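Local coordinates for protein beta-galactosidase/beta-glucuronidase (Faecalibacterium prausnitzii L2-6, PDB 6MVF) that binds FMN and acts as a glycoside hydrolase of family 2, a beta-glucuronidase from a human gut bacterium, at residues Y214-E217 / E223-S226. Sequence-based numbering, arbitrary orientation.
Sequences YSIE and EVAS
Ile216 and Ala225 form a hydrogen-bonded antiparallel pair in the beta hairpin of strands 211-217 and 223-230, whose short segments run at 151° to each other. Ile216 uses both of its backbone polar atoms. Its N donates to Ala225 O at 2.9 Å, and its O accepts from Val224 N at 2.8 Å in a bond that is close to straight (170° at the hydrogen). The partners Val224 and Ala225 are consecutive because a beta bulge shifts the register by one between Ile216 and Glu217.

Ser215, Glu217, Glu223 and Ser226 share one face of the sheet, Ile216 and Ala225 the other. On the first, Ser215 OG donates to Glu223 OE2 at 3.0 Å. The carboxylate oxygen accepts with its anti lone pair, the one turned away from OE1. Glu223 CG lies anti to the backbone N (chi1 -164°), and the extended chain carries the carboxylate along the strand to the serine. On the other face, Ile216 CD1 reaches Ala225 CB at 4.4 Å. Ile216 and Ala225 both pack on Ile238 of strand 236-240, across the sandwich core of this domain. At the bulge, Ile216 CG2 meets Val224 CG2 at 4.0 Å, the two side chains crossing at about a right angle.

Glu223 OE2 also makes a salt bridge to Arg586 of the second subunit. An alanine here would remove the carboxylate, and would probably leave Ser215 OG without this acceptor and Arg586 without this counter-charge. The hairpin thus joins a greasy inner face to a polar face, where one carboxylate oxygen ties the strand pair to the subunit interface.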
ATOM      1  N   TYR A 214      21.106  16.634 -18.501  1.00 27.31           N
ATOM      2  CA  TYR A 214      19.816  16.188 -18.994  1.00 22.65           C
ATOM      3  C   TYR A 214      19.830  14.685 -19.183  1.00 26.77           C
ATOM      4  O   TYR A 214      20.775  14.137 -19.753  1.00 30.96           O
ATOM      5  CB  TYR A 214      19.496  16.837 -20.333  1.00 26.97           C
ATOM      6  CG  TYR A 214      19.295  18.331 -20.313  1.00 29.30           C
ATOM      7  CD1 TYR A 214      18.193  18.887 -19.691  1.00 25.17           C
ATOM      8  CD2 TYR A 214      20.184  19.181 -20.966  1.00 27.56           C
ATOM      9  CE1 TYR A 214      17.988  20.240 -19.699  1.00 31.03           C
ATOM     10  CE2 TYR A 214      19.986  20.546 -20.974  1.00 28.52           C
ATOM     11  CZ  TYR A 214      18.877  21.066 -20.344  1.00 30.51           C
ATOM     12  OH  TYR A 214      18.654  22.419 -20.333  1.00 32.21           O
ATOM     13  N   SER A 215      18.772  14.028 -18.735  1.00 23.68           N
ATOM     14  CA  SER A 215      18.626  12.594 -18.886  1.00 22.81           C
ATOM     15  C   SER A 215      17.203  12.290 -19.338  1.00 27.83           C
ATOM     16  O   SER A 215      16.248  12.870 -18.817  1.00 29.39           O
ATOM     17  CB  SER A 215      18.941  11.880 -17.570  1.00 22.82           C
ATOM     18  OG  SER A 215      18.507  10.528 -17.607  1.00 36.48           O
ATOM     19  N   ILE A 216      17.055  11.403 -20.319  1.00 28.63           N
ATOM     20  CA  ILE A 216      15.744  11.015 -20.839  1.00 31.05           C
ATOM     21  C   ILE A 216      15.510   9.545 -20.506  1.00 30.57           C
ATOM     22  O   ILE A 216      16.312   8.678 -20.884  1.00 31.58           O
ATOM     23  CB  ILE A 216      15.624  11.267 -22.354  1.00 26.18           C
ATOM     24  CG1 ILE A 216      15.708  12.761 -22.674  1.00 21.68           C
ATOM     25  CG2 ILE A 216      14.299  10.739 -22.865  1.00 29.41           C
ATOM     26  CD1 ILE A 216      15.797  13.078 -24.140  1.00 21.37           C
ATOM     27  N   GLU A 217      14.410   9.265 -19.805  1.00 29.73           N
ATOM     28  CA  GLU A 217      14.027   7.917 -19.401  1.00 36.03           C
ATOM     29  C   GLU A 217      12.843   7.450 -20.237  1.00 36.67           C
ATOM     30  O   GLU A 217      11.912   8.222 -20.484  1.00 30.84           O
ATOM     31  CB  GLU A 217      13.683   7.873 -17.903  1.00 32.37           C
ATOM     32  CG  GLU A 217      14.887   8.173 -17.013  1.00 39.13           C
ATOM     33  CD  GLU A 217      14.528   8.480 -15.560  1.00 53.42           C
ATOM     34  OE1 GLU A 217      13.324   8.655 -15.237  1.00 59.67           O
ATOM     35  OE2 GLU A 217      15.469   8.556 -14.733  1.00 55.29           O
ATOM     36  N   GLU A 223      17.231   4.903 -18.676  1.00 32.72           N
ATOM     37  CA  GLU A 223      17.818   6.002 -19.429  1.00 29.66           C
ATOM     38  C   GLU A 223      18.107   5.585 -20.875  1.00 27.78           C
ATOM     39  O   GLU A 223      18.631   4.498 -21.129  1.00 40.90           O
ATOM     40  CB  GLU A 223      19.084   6.484 -18.744  1.00 28.06           C
ATOM     41  CG  GLU A 223      19.542   7.839 -19.229  1.00 36.58           C
ATOM     42  CD  GLU A 223      20.947   8.150 -18.797  1.00 44.92           C
ATOM     43  OE1 GLU A 223      21.865   7.393 -19.209  1.00 43.38           O
ATOM     44  OE2 GLU A 223      21.122   9.132 -18.029  1.00 43.64           O
ATOM     45  N   VAL A 224      17.745   6.443 -21.828  1.00 30.81           N
ATOM     46  CA  VAL A 224      17.987   6.160 -23.243  1.00 34.27           C
ATOM     47  C   VAL A 224      18.817   7.235 -23.944  1.00 30.30           C
ATOM     48  O   VAL A 224      19.325   6.980 -25.047  1.00 29.55           O
ATOM     49  CB  VAL A 224      16.659   5.941 -24.000  1.00 31.68           C
ATOM     50  CG1 VAL A 224      16.096   4.563 -23.693  1.00 26.50           C
ATOM     51  CG2 VAL A 224      15.645   7.030 -23.633  1.00 30.86           C
ATOM     52  N   ALA A 225      18.977   8.420 -23.360  1.00 32.00           N
ATOM     53  CA  ALA A 225      19.702   9.518 -23.987  1.00 28.79           C
ATOM     54  C   ALA A 225      20.025  10.542 -22.910  1.00 29.17           C
ATOM     55  O   ALA A 225      19.341  10.624 -21.879  1.00 26.06           O
ATOM     56  CB  ALA A 225      18.901  10.156 -25.129  1.00 25.32           C
ATOM     57  N   SER A 226      21.095  11.305 -23.148  1.00 26.11           N
ATOM     58  CA  SER A 226      21.522  12.319 -22.192  1.00 27.21           C
ATOM     59  C   SER A 226      22.396  13.340 -22.896  1.00 23.89           C
ATOM     60  O   SER A 226      22.923  13.083 -23.979  1.00 27.16           O
ATOM     61  CB  SER A 226      22.274  11.698 -21.005  1.00 30.45           C
ATOM     62  OG  SER A 226      23.343  10.902 -21.457  1.00 38.98           O
TER